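Side-chain contacts in flavohemoprotein (Vibrio cholerae O1 biovar El Tor, PDB 4EH1), which probably detoxifies nitric oxide by converting it to nitrate with O2 and NAD(P)H, and is represented here by its FAD- and NAD(P)H-binding reductase region: residues A[21-26]-A[99-104]; A[67-72]-A[156-161]; A[117-122]-A[131-136]; A[145-150]-A[195-200]. All coordinates share one frame; numbering follows the deposited sequence.

Contact 1. Residues A[21-26]-A[99-104]; sequences FVLVPA and VKLYAP. With SO4 (sulfate ion), chain E.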
# COMPACT_ATOMS: atom_id res chain seq x y z
N PHE A 21 3.59 7.27 -0.61
CA PHE A 21 4.61 7.11 0.42
C PHE A 21 4.50 8.27 1.40
O PHE A 21 4.56 9.42 0.99
CB PHE A 21 6.02 7.16 -0.18
CG PHE A 21 6.30 6.06 -1.17
CD1 PHE A 21 7.13 5.00 -0.82
CD2 PHE A 21 5.74 6.09 -2.46
CE1 PHE A 21 7.40 3.97 -1.75
CE2 PHE A 21 6.01 5.08 -3.38
CZ PHE A 21 6.85 4.01 -3.02
N VAL A 22 4.36 7.96 2.67
CA VAL A 22 4.42 8.98 3.70
C VAL A 22 5.82 8.99 4.27
O VAL A 22 6.31 7.99 4.79
CB VAL A 22 3.40 8.69 4.84
CG1 VAL A 22 3.55 9.73 5.96
CG2 VAL A 22 1.98 8.67 4.30
N LEU A 23 6.47 10.14 4.19
CA LEU A 23 7.87 10.25 4.53
C LEU A 23 8.11 11.18 5.72
O LEU A 23 7.58 12.28 5.77
CB LEU A 23 8.64 10.78 3.32
CG LEU A 23 8.43 9.99 2.04
CD1 LEU A 23 8.62 10.87 0.81
CD2 LEU A 23 9.42 8.86 2.04
N VAL A 24 8.95 10.74 6.64
CA VAL A 24 9.33 11.57 7.77
C VAL A 24 10.85 11.74 7.84
O VAL A 24 11.60 10.83 7.48
CB VAL A 24 8.82 10.97 9.08
CG1 VAL A 24 7.29 10.81 9.04
CG2 VAL A 24 9.46 9.64 9.29
N PRO A 25 11.31 12.91 8.30
CA PRO A 25 12.77 13.12 8.28
C PRO A 25 13.44 12.13 9.21
O PRO A 25 12.90 11.89 10.27
CB PRO A 25 12.94 14.53 8.84
CG PRO A 25 11.60 15.04 9.16
CD PRO A 25 10.60 13.94 9.07
N ALA A 26 14.56 11.55 8.81
CA ALA A 26 15.31 10.71 9.74
C ALA A 26 15.81 11.52 10.96
O ALA A 26 16.12 10.94 11.99
CB ALA A 26 16.46 10.02 9.05
N VAL A 99 15.19 7.22 1.93
CA VAL A 99 15.48 7.82 0.64
C VAL A 99 16.02 9.20 0.88
O VAL A 99 15.94 9.70 1.98
CB VAL A 99 14.22 8.01 -0.23
CG1 VAL A 99 13.55 6.67 -0.51
CG2 VAL A 99 13.26 8.99 0.42
N LYS A 100 16.58 9.81 -0.15
CA LYS A 100 17.07 11.17 -0.03
C LYS A 100 16.07 12.09 -0.70
O LYS A 100 15.63 11.83 -1.82
CB LYS A 100 18.42 11.28 -0.70
CG LYS A 100 19.40 10.21 -0.27
CD LYS A 100 19.80 10.37 1.19
CE LYS A 100 20.19 9.04 1.80
NZ LYS A 100 20.73 9.19 3.18
N LEU A 101 15.73 13.17 -0.01
CA LEU A 101 14.62 14.02 -0.39
C LEU A 101 15.02 15.50 -0.47
O LEU A 101 15.64 16.03 0.44
CB LEU A 101 13.49 13.88 0.63
CG LEU A 101 12.21 14.64 0.31
CD1 LEU A 101 11.00 13.85 0.78
CD2 LEU A 101 12.22 16.04 0.97
N TYR A 102 14.59 16.17 -1.54
CA TYR A 102 14.91 17.57 -1.76
C TYR A 102 13.69 18.38 -1.47
O TYR A 102 12.59 17.92 -1.67
CB TYR A 102 15.36 17.80 -3.19
CG TYR A 102 16.70 17.21 -3.45
CD1 TYR A 102 16.84 15.86 -3.77
CD2 TYR A 102 17.85 17.99 -3.35
CE1 TYR A 102 18.10 15.30 -4.01
CE2 TYR A 102 19.11 17.44 -3.60
CZ TYR A 102 19.22 16.09 -3.92
OH TYR A 102 20.46 15.54 -4.17
N ALA A 103 13.92 19.61 -1.04
CA ALA A 103 12.92 20.49 -0.44
C ALA A 103 11.88 20.92 -1.44
O ALA A 103 12.14 20.95 -2.63
CB ALA A 103 13.64 21.73 0.11
N PRO A 104 10.70 21.32 -0.97
CA PRO A 104 9.62 21.70 -1.88
C PRO A 104 9.95 22.87 -2.81
O PRO A 104 10.61 23.82 -2.40
CB PRO A 104 8.47 22.08 -0.93
CG PRO A 104 8.73 21.26 0.31
CD PRO A 104 10.24 21.30 0.44
S SO4 E . 17.62 20.57 -0.34
O1 SO4 E . 18.94 20.33 -0.93
O2 SO4 E . 17.76 21.19 0.96
O3 SO4 E . 16.81 21.42 -1.21
O4 SO4 E . 16.92 19.31 -0.11
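Leu23 meets Leu101 and Val99 inside the antiparallel beta barrel that forms the FAD-binding domain, as in other members of the ferredoxin reductase family. Strands 18-25 and 98-105 are not neighbours in the sheet; strand 4-13 lies between them, and the contact is made by side chains alone, with no hydrogen bond between the two segments. Leu23 divides its two methyls between two partners. Its CG is trans to the carbonyl carbon (chi1 -54°), a turn that presents the fork to the opposite strand. From there Leu23 CD1 meets Leu101 CD1 at 3.8 Å, while Leu23 CD2 rests more loosely against Val99 CG2, 4.2 Å away. The valine side chain runs at about a right angle to the leucine, whereas Leu101 approaches on a slant. Leu101 is set differently from Leu23: a chi1 of -176° sends its CG away from the backbone N and brings CD1 to Leu23. All three touching residues are buried, and Ile42 beside Leu23 together with Ile40, Phe6 and Tyr68 around Leu101 extends the apolar interior. Next to Leu101 on strand 98-105, a sulfate, probably from the crystallisation liquor, is held by Arg1 and, weakly, by the backbone of Ala103. Ala103 N gives this ion two weak hydrogen bonds, to sulfate O3 at 3.4 Å and to sulfate O4 at 3.2 Å.

Contact 2. Residues A[67-72]-A[156-161]; sequences EYRISV and HTFAQE. With FAD (flavin-adenine dinucleotide), chain C.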
# COMPACT_ATOMS: atom_id res chain seq x y z
N GLU A 67 5.24 15.68 8.23
CA GLU A 67 5.54 14.63 7.26
C GLU A 67 5.06 14.99 5.87
O GLU A 67 4.22 15.87 5.70
CB GLU A 67 4.90 13.33 7.69
CG GLU A 67 3.41 13.41 7.65
CD GLU A 67 2.74 12.27 8.36
OE1 GLU A 67 3.37 11.68 9.27
OE2 GLU A 67 1.58 11.96 8.01
N TYR A 68 5.60 14.30 4.88
CA TYR A 68 5.21 14.50 3.50
C TYR A 68 4.54 13.24 2.96
O TYR A 68 4.93 12.12 3.28
CB TYR A 68 6.44 14.81 2.64
CG TYR A 68 7.13 16.14 2.90
CD1 TYR A 68 6.40 17.31 3.14
CD2 TYR A 68 8.51 16.23 2.88
CE1 TYR A 68 7.04 18.53 3.35
CE2 TYR A 68 9.17 17.44 3.10
CZ TYR A 68 8.43 18.59 3.32
OH TYR A 68 9.09 19.77 3.54
N ARG A 69 3.52 13.41 2.13
CA ARG A 69 3.04 12.30 1.32
C ARG A 69 3.25 12.60 -0.17
O ARG A 69 2.91 13.70 -0.66
CB ARG A 69 1.57 11.98 1.61
CG ARG A 69 1.03 10.78 0.79
CD ARG A 69 -0.41 10.46 1.15
NE ARG A 69 -1.33 11.31 0.41
CZ ARG A 69 -2.66 11.21 0.50
NH1 ARG A 69 -3.20 10.30 1.30
NH2 ARG A 69 -3.43 12.01 -0.21
N ILE A 70 3.82 11.64 -0.88
CA ILE A 70 3.87 11.70 -2.35
C ILE A 70 3.18 10.46 -2.91
O ILE A 70 3.01 9.46 -2.20
CB ILE A 70 5.29 11.71 -2.88
CG1 ILE A 70 6.02 10.47 -2.40
CG2 ILE A 70 6.06 13.04 -2.49
CD1 ILE A 70 7.38 10.29 -3.14
N SER A 71 2.80 10.52 -4.18
CA SER A 71 2.05 9.44 -4.82
C SER A 71 2.63 9.20 -6.20
O SER A 71 2.61 10.08 -7.08
CB SER A 71 0.57 9.79 -4.93
OG SER A 71 0.06 10.23 -3.66
N VAL A 72 3.09 7.97 -6.40
CA VAL A 72 4.03 7.65 -7.45
C VAL A 72 3.44 6.62 -8.42
O VAL A 72 3.07 5.51 -8.04
CB VAL A 72 5.32 7.09 -6.81
CG1 VAL A 72 6.23 6.55 -7.89
CG2 VAL A 72 6.00 8.17 -5.89
N HIS A 156 -8.57 4.45 -10.73
CA HIS A 156 -9.23 5.65 -10.23
C HIS A 156 -8.53 6.10 -8.92
O HIS A 156 -8.96 5.77 -7.82
CB HIS A 156 -10.70 5.32 -9.98
CG HIS A 156 -11.53 6.49 -9.55
ND1 HIS A 156 -12.92 6.45 -9.50
CD2 HIS A 156 -11.18 7.73 -9.13
CE1 HIS A 156 -13.38 7.62 -9.09
NE2 HIS A 156 -12.35 8.41 -8.86
N THR A 157 -7.45 6.87 -9.05
CA THR A 157 -6.62 7.23 -7.92
C THR A 157 -7.32 8.09 -6.87
O THR A 157 -7.98 9.05 -7.21
CB THR A 157 -5.40 8.00 -8.45
OG1 THR A 157 -4.73 7.17 -9.41
CG2 THR A 157 -4.44 8.41 -7.30
N PHE A 158 -7.18 7.73 -5.59
CA PHE A 158 -7.80 8.45 -4.48
C PHE A 158 -9.32 8.37 -4.46
O PHE A 158 -9.95 9.26 -3.88
CB PHE A 158 -7.42 9.94 -4.50
CG PHE A 158 -5.96 10.19 -4.42
CD1 PHE A 158 -5.21 9.63 -3.41
CD2 PHE A 158 -5.32 10.98 -5.37
CE1 PHE A 158 -3.83 9.89 -3.33
CE2 PHE A 158 -3.94 11.23 -5.31
CZ PHE A 158 -3.21 10.67 -4.29
N ALA A 159 -9.91 7.35 -5.10
CA ALA A 159 -11.36 7.33 -5.27
C ALA A 159 -12.06 7.57 -3.92
O ALA A 159 -12.91 8.44 -3.80
CB ALA A 159 -11.84 6.02 -5.87
N GLN A 160 -11.67 6.80 -2.92
CA GLN A 160 -12.35 6.82 -1.63
C GLN A 160 -12.06 8.11 -0.84
O GLN A 160 -12.96 8.72 -0.27
CB GLN A 160 -11.96 5.60 -0.78
CG GLN A 160 -12.54 5.62 0.63
CD GLN A 160 -14.07 5.58 0.62
OE1 GLN A 160 -14.70 5.25 -0.39
NE2 GLN A 160 -14.67 5.89 1.76
N GLU A 161 -10.81 8.51 -0.84
CA GLU A 161 -10.40 9.64 -0.05
C GLU A 161 -11.07 10.90 -0.59
O GLU A 161 -11.56 11.72 0.17
CB GLU A 161 -8.87 9.73 -0.04
CG GLU A 161 -8.26 10.90 0.75
CD GLU A 161 -6.71 10.92 0.63
OE1 GLU A 161 -6.15 11.74 -0.13
OE2 GLU A 161 -6.06 10.11 1.30
PA FAD C . 12.35 7.03 -16.47
O1A FAD C . 12.86 8.36 -16.35
O2A FAD C . 13.19 5.88 -16.33
O5B FAD C . 11.72 6.91 -17.88
C5B FAD C . 11.11 8.01 -18.49
C4B FAD C . 10.40 7.67 -19.79
O4B FAD C . 11.33 7.43 -20.83
C3B FAD C . 9.60 6.42 -19.61
O3B FAD C . 8.44 6.53 -20.39
C2B FAD C . 10.47 5.36 -20.19
O2B FAD C . 9.63 4.37 -20.70
C1B FAD C . 11.26 6.08 -21.23
N9A FAD C . 12.61 5.53 -21.29
C8A FAD C . 13.40 5.28 -20.27
N7A FAD C . 14.56 4.75 -20.67
C5A FAD C . 14.50 4.65 -21.98
C6A FAD C . 15.39 4.16 -23.02
N6A FAD C . 16.60 3.67 -22.73
N1A FAD C . 14.93 4.21 -24.26
C2A FAD C . 13.74 4.69 -24.55
N3A FAD C . 12.89 5.15 -23.66
C4A FAD C . 13.20 5.15 -22.38
N1 FAD C . 5.29 11.42 -11.09
C2 FAD C . 4.49 10.85 -10.19
O2 FAD C . 4.36 9.66 -10.22
N3 FAD C . 3.83 11.53 -9.26
C4 FAD C . 3.92 12.82 -9.14
O4 FAD C . 3.31 13.36 -8.27
C4X FAD C . 4.77 13.53 -10.10
N5 FAD C . 4.91 14.83 -10.07
C5X FAD C . 5.67 15.45 -10.95
C6 FAD C . 5.77 16.81 -10.87
C7 FAD C . 6.54 17.48 -11.77
C7M FAD C . 6.66 18.96 -11.69
C8 FAD C . 7.27 16.76 -12.80
C8M FAD C . 8.11 17.53 -13.74
C9 FAD C . 7.18 15.40 -12.88
C9A FAD C . 6.39 14.72 -11.99
N10 FAD C . 6.27 13.34 -12.05
C10 FAD C . 5.46 12.73 -11.11
C1' FAD C . 7.01 12.58 -13.05
C2' FAD C . 8.22 11.90 -12.39
O2' FAD C . 9.16 12.82 -11.88
C3' FAD C . 9.05 10.99 -13.28
O3' FAD C . 9.41 11.63 -14.47
C4' FAD C . 8.44 9.63 -13.53
O4' FAD C . 8.18 9.02 -12.29
C5' FAD C . 9.30 8.71 -14.40
O5' FAD C . 10.55 8.41 -13.85
P FAD C . 11.21 7.03 -13.95
O1P FAD C . 12.55 7.19 -13.47
O2P FAD C . 10.37 6.09 -13.32
O3P FAD C . 11.19 6.78 -15.48
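Arg69 and Glu161 form the tight part of this contact, a two-pronged salt bridge between the FAD-binding and NAD-binding domains. Arg69 NH2 reaches Glu161 OE1 at 2.7 Å and Arg69 NH1 reaches Glu161 OE2 at 2.9 Å, both bonds nearly straight. Each oxygen offers its syn lone pair, and guanidinium and carboxylate lie almost coplanar, 3° apart. A bend at chi3 (84°) turns the otherwise extended arginine end-on to the acid. Ser60 O also accepts from NH2, and Gln130 and His134 bond to OE1. Although so firmly bonded, this pair is only partly buried. The Phe158 and Ser71 side is buried but looser, with no bond between the two: Phe158 CE1 lies over one guanidinium face, 3.8 Å from Arg69 NH2, and the edge of the ring meets the serine hydroxyl, Phe158 CZ to Ser71 OG 3.4 Å. That hydroxyl has its polar partners in Ser20 and Ser60. Residues 156-160 also border the second subunit. Strand 68-73 binds flavin N3 through Ser71 O, near the end of the segment, and turns the Arg69 and Ser71 side chains toward the start of helix 159-169, with strand 18-25 alongside and helix 126-138 against Arg69, Ser71 and Phe158.

Contact 3. Residues A[117-122]-A[131-136]; sequences VVLISA and AILHTL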
# COMPACT_ATOMS: atom_id res chain seq x y z
N VAL A 117 -13.55 27.58 -7.48
CA VAL A 117 -12.34 26.86 -7.84
C VAL A 117 -12.68 25.59 -8.62
O VAL A 117 -13.48 24.77 -8.14
CB VAL A 117 -11.51 26.48 -6.56
CG1 VAL A 117 -10.43 25.48 -6.89
CG2 VAL A 117 -10.89 27.71 -5.98
N VAL A 118 -12.08 25.44 -9.81
CA VAL A 118 -12.21 24.19 -10.55
C VAL A 118 -10.87 23.44 -10.62
O VAL A 118 -9.85 23.99 -11.04
CB VAL A 118 -12.87 24.40 -11.96
CG1 VAL A 118 -13.09 23.07 -12.65
CG2 VAL A 118 -14.23 25.07 -11.82
N LEU A 119 -10.87 22.19 -10.17
CA LEU A 119 -9.67 21.36 -10.25
C LEU A 119 -9.93 20.30 -11.34
O LEU A 119 -10.95 19.60 -11.30
CB LEU A 119 -9.38 20.65 -8.92
CG LEU A 119 -9.36 21.53 -7.67
CD1 LEU A 119 -9.00 20.72 -6.43
CD2 LEU A 119 -8.39 22.71 -7.86
N ILE A 120 -9.00 20.19 -12.28
CA ILE A 120 -9.13 19.29 -13.41
C ILE A 120 -7.83 18.52 -13.58
O ILE A 120 -6.76 19.11 -13.73
CB ILE A 120 -9.37 20.06 -14.72
CG1 ILE A 120 -10.53 21.05 -14.55
CG2 ILE A 120 -9.61 19.08 -15.90
CD1 ILE A 120 -10.80 21.93 -15.80
N SER A 121 -7.93 17.21 -13.58
CA SER A 121 -6.74 16.40 -13.79
C SER A 121 -7.08 15.04 -14.39
O SER A 121 -8.24 14.64 -14.40
CB SER A 121 -6.00 16.19 -12.46
OG SER A 121 -6.87 15.61 -11.51
N ALA A 122 -6.03 14.35 -14.84
CA ALA A 122 -6.12 13.01 -15.40
C ALA A 122 -4.99 12.13 -14.90
O ALA A 122 -3.84 12.56 -14.82
CB ALA A 122 -6.05 13.05 -16.94
N ALA A 131 -3.37 17.51 -2.76
CA ALA A 131 -2.83 18.43 -1.76
C ALA A 131 -3.75 19.63 -1.69
O ALA A 131 -4.05 20.12 -0.61
CB ALA A 131 -1.37 18.87 -2.10
N ILE A 132 -4.23 20.08 -2.84
CA ILE A 132 -5.10 21.24 -2.89
C ILE A 132 -6.46 20.95 -2.25
O ILE A 132 -6.91 21.72 -1.41
CB ILE A 132 -5.26 21.77 -4.32
CG1 ILE A 132 -3.89 22.23 -4.87
CG2 ILE A 132 -6.29 22.92 -4.35
CD1 ILE A 132 -3.92 22.75 -6.32
N LEU A 133 -7.09 19.83 -2.62
CA LEU A 133 -8.31 19.43 -1.93
C LEU A 133 -8.16 19.42 -0.42
O LEU A 133 -9.00 19.95 0.29
CB LEU A 133 -8.72 18.02 -2.32
CG LEU A 133 -9.34 17.82 -3.69
CD1 LEU A 133 -9.57 16.31 -3.92
CD2 LEU A 133 -10.64 18.63 -3.83
N HIS A 134 -7.12 18.77 0.08
CA HIS A 134 -6.95 18.69 1.53
C HIS A 134 -6.78 20.06 2.18
O HIS A 134 -7.31 20.30 3.28
CB HIS A 134 -5.82 17.75 1.93
CG HIS A 134 -6.20 16.31 1.88
ND1 HIS A 134 -7.14 15.75 2.73
CD2 HIS A 134 -5.76 15.30 1.08
CE1 HIS A 134 -7.26 14.46 2.46
NE2 HIS A 134 -6.44 14.16 1.46
N THR A 135 -6.06 20.96 1.50
CA THR A 135 -5.84 22.32 2.01
C THR A 135 -7.16 23.10 2.05
O THR A 135 -7.45 23.77 3.02
CB THR A 135 -4.83 23.11 1.15
OG1 THR A 135 -3.62 22.37 1.07
CG2 THR A 135 -4.52 24.49 1.79
N LEU A 136 -7.95 22.99 0.98
CA LEU A 136 -9.21 23.72 0.90
C LEU A 136 -10.20 23.16 1.92
O LEU A 136 -11.04 23.89 2.40
CB LEU A 136 -9.79 23.65 -0.51
CG LEU A 136 -8.91 24.31 -1.59
CD1 LEU A 136 -9.58 24.23 -2.98
CD2 LEU A 136 -8.59 25.76 -1.28
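Leu119 and Leu133 mark the close approach of strand 117-122 to residues 131-136 of helix 126-138; the axes of these short segments pass 10.7 Å apart with their directions 155° from parallel, the nearly reversed course of the first half of a beta-alpha-beta unit. Leu119 makes most of the contact; with chi1 at -51° its two methyls lie against the neighbouring side chains of Ile132 and Leu133. Leu119 CD1 comes within 3.7 Å of Leu133 CD2, and Ile132 CG2 sits 4.1 Å from Leu119 CD1 and about as far from Leu119 CD2. Both helix side chains slant across the leucine. Leu133 leaves its backbone to one side of the strand, yet its CD2 still reaches the contact. One turn further along the helix, Leu136 and Val117 extend toward each other tip to tip, Leu136 CD1 standing 4.2 Å from Val117 CG1. Away from this interface, Thr135 turns its hydroxyl back to its own helix, where Thr135 OG1 donates to Ala131 O at 2.8 Å. The same oxygen accepts from Thr135 N on the opposite face of its carbonyl plane. Tyr146 and Val144 of the next strand continue the apolar layer around Leu133 and Leu136. The turn after the strand and the first residues of the helix, Gly123 to Pro128, probably bind NADP(+). Every touching residue is buried and none contributes a polar group, so between these two segments the packing is branched hydrocarbon alone, with no hydrogen bond to fix direction.

Contact 4. Residues A[145-150]-A[195-200]; sequences TYLYAC and LILPIE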
# COMPACT_ATOMS: atom_id res chain seq x y z
N THR A 145 -15.19 22.53 -7.40
CA THR A 145 -15.54 21.47 -8.35
C THR A 145 -14.29 20.65 -8.71
O THR A 145 -13.25 21.18 -9.10
CB THR A 145 -16.17 22.05 -9.64
OG1 THR A 145 -17.32 22.82 -9.32
CG2 THR A 145 -16.61 20.91 -10.59
N TYR A 146 -14.40 19.33 -8.60
CA TYR A 146 -13.30 18.46 -8.93
C TYR A 146 -13.63 17.62 -10.18
O TYR A 146 -14.60 16.86 -10.20
CB TYR A 146 -13.08 17.55 -7.74
CG TYR A 146 -11.94 16.56 -7.85
CD1 TYR A 146 -12.18 15.24 -8.21
CD2 TYR A 146 -10.63 16.93 -7.53
CE1 TYR A 146 -11.16 14.31 -8.29
CE2 TYR A 146 -9.59 16.02 -7.61
CZ TYR A 146 -9.87 14.70 -7.98
OH TYR A 146 -8.86 13.78 -8.05
N LEU A 147 -12.85 17.77 -11.24
CA LEU A 147 -13.10 17.03 -12.48
C LEU A 147 -11.91 16.12 -12.74
O LEU A 147 -10.77 16.59 -12.80
CB LEU A 147 -13.34 17.97 -13.66
CG LEU A 147 -14.38 19.10 -13.50
CD1 LEU A 147 -14.39 20.00 -14.72
CD2 LEU A 147 -15.78 18.59 -13.26
N TYR A 148 -12.17 14.82 -12.89
CA TYR A 148 -11.12 13.81 -12.94
C TYR A 148 -11.36 12.80 -14.08
O TYR A 148 -12.48 12.31 -14.27
CB TYR A 148 -11.02 13.06 -11.60
CG TYR A 148 -9.84 12.09 -11.55
CD1 TYR A 148 -8.54 12.55 -11.75
CD2 TYR A 148 -10.03 10.72 -11.36
CE1 TYR A 148 -7.44 11.67 -11.75
CE2 TYR A 148 -8.93 9.81 -11.36
CZ TYR A 148 -7.65 10.31 -11.53
OH TYR A 148 -6.57 9.46 -11.51
N ALA A 149 -10.30 12.51 -14.84
CA ALA A 149 -10.37 11.50 -15.90
C ALA A 149 -9.32 10.42 -15.66
O ALA A 149 -8.16 10.71 -15.39
CB ALA A 149 -10.17 12.14 -17.28
N CYS A 150 -9.72 9.16 -15.73
CA CYS A 150 -8.74 8.11 -15.68
C CYS A 150 -9.22 7.02 -16.63
O CYS A 150 -10.26 7.17 -17.27
CB CYS A 150 -8.51 7.61 -14.24
SG CYS A 150 -10.05 7.04 -13.46
N LEU A 195 -21.23 21.12 -18.86
CA LEU A 195 -21.12 21.14 -17.41
C LEU A 195 -21.52 22.49 -16.81
O LEU A 195 -21.28 23.53 -17.42
CB LEU A 195 -19.69 20.82 -17.01
CG LEU A 195 -19.19 19.44 -17.40
CD1 LEU A 195 -17.79 19.26 -16.87
CD2 LEU A 195 -20.11 18.32 -16.91
N ILE A 196 -22.09 22.49 -15.61
CA ILE A 196 -22.27 23.73 -14.89
C ILE A 196 -20.94 24.15 -14.26
O ILE A 196 -20.46 23.48 -13.36
CB ILE A 196 -23.30 23.59 -13.75
CG1 ILE A 196 -24.62 23.02 -14.27
CG2 ILE A 196 -23.51 24.95 -13.06
CD1 ILE A 196 -25.67 22.87 -13.16
N LEU A 197 -20.38 25.27 -14.72
CA LEU A 197 -19.03 25.68 -14.34
C LEU A 197 -18.91 27.20 -14.20
O LEU A 197 -19.56 27.96 -14.93
CB LEU A 197 -18.03 25.25 -15.43
CG LEU A 197 -17.71 23.77 -15.64
CD1 LEU A 197 -16.78 23.62 -16.81
CD2 LEU A 197 -17.11 23.12 -14.39
N PRO A 198 -18.03 27.67 -13.30
CA PRO A 198 -17.90 29.12 -13.09
C PRO A 198 -16.94 29.70 -14.12
O PRO A 198 -15.84 30.13 -13.79
CB PRO A 198 -17.31 29.21 -11.68
CG PRO A 198 -16.48 27.95 -11.56
CD PRO A 198 -17.20 26.88 -12.37
N ILE A 199 -17.38 29.69 -15.36
CA ILE A 199 -16.59 30.14 -16.49
C ILE A 199 -16.11 31.59 -16.30
O ILE A 199 -14.94 31.91 -16.51
CB ILE A 199 -17.44 30.04 -17.79
CG1 ILE A 199 -17.87 28.58 -18.04
CG2 ILE A 199 -16.70 30.65 -19.00
CD1 ILE A 199 -16.68 27.60 -18.17
N GLU A 200 -17.02 32.47 -15.89
CA GLU A 200 -16.68 33.90 -15.83
C GLU A 200 -15.78 34.26 -14.64
O GLU A 200 -14.89 35.08 -14.77
CB GLU A 200 -17.95 34.77 -15.81
CG GLU A 200 -18.82 34.64 -17.06
CD GLU A 200 -18.18 35.24 -18.32
OE1 GLU A 200 -17.56 36.33 -18.23
OE2 GLU A 200 -18.31 34.62 -19.40
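Leu147 receives Leu195 and Leu197 where the loop 195-200 lies over strand 144-150 of the NAD-binding domain. Leu147 CD1 serves both partners, 4.1 Å from Leu195 CD1 and 4.2 Å from Leu197 CD2. Leu195 comes in tip to tip, whereas Leu197 lies aslant. A looser touch, 4.4 Å between Thr145 CG2 and Leu197 CD2, continues the contact along the strand. Thr145 and Leu147 are two residues apart and therefore project from the same face of the sheet. Leu197 begins less directly: its CB points to one side of the strand, and a chi1 of -69°, which sets CG opposite the carbonyl carbon, carries the branch back to Leu147. No hydrogen bond joins the two segments, and these are van der Waals contacts of ordinary length. A second shell packs around the leucines: Val118, Ile120 and Leu192 around Leu147, Trp176 against Leu195. Pro198, centre of an inverse gamma turn, bends the loop just after Leu197 and rests on Val118 and Pro116; Ile199 O then takes a hydrogen bond from Arg229. On the other face of strand 144-150, Tyr146 and Tyr148 pack against helix 126-138. The loop, on its way from strand 186-187 to strand 203-208, thus covers the face turned away from that helix, across strands 117-122, 144-150 and 172-177 of the parallel sheet.

In the fold
The four contacts divide between the two domains of the reductase. Contact 1 lies within the antiparallel FAD-binding barrel; contacts 3 and 4 follow it along the chain and share the parallel NAD-binding sheet, their centres 11 Å apart, with strands 117-122 and 144-150 paired side by side. Contact 2 bridges the domains: strand 68-73 pairs with strand 18-25 of contact 1, while its other segment adjoins contacts 3 and 4. Contact 3 is nested in the loop that contact 2 closes, and contacts 1 and 4, 33 Å apart between centres, lie on opposite sides of the chain's centre. This arrangement is consistent with bringing nicotinamide and flavin together at the domain boundary.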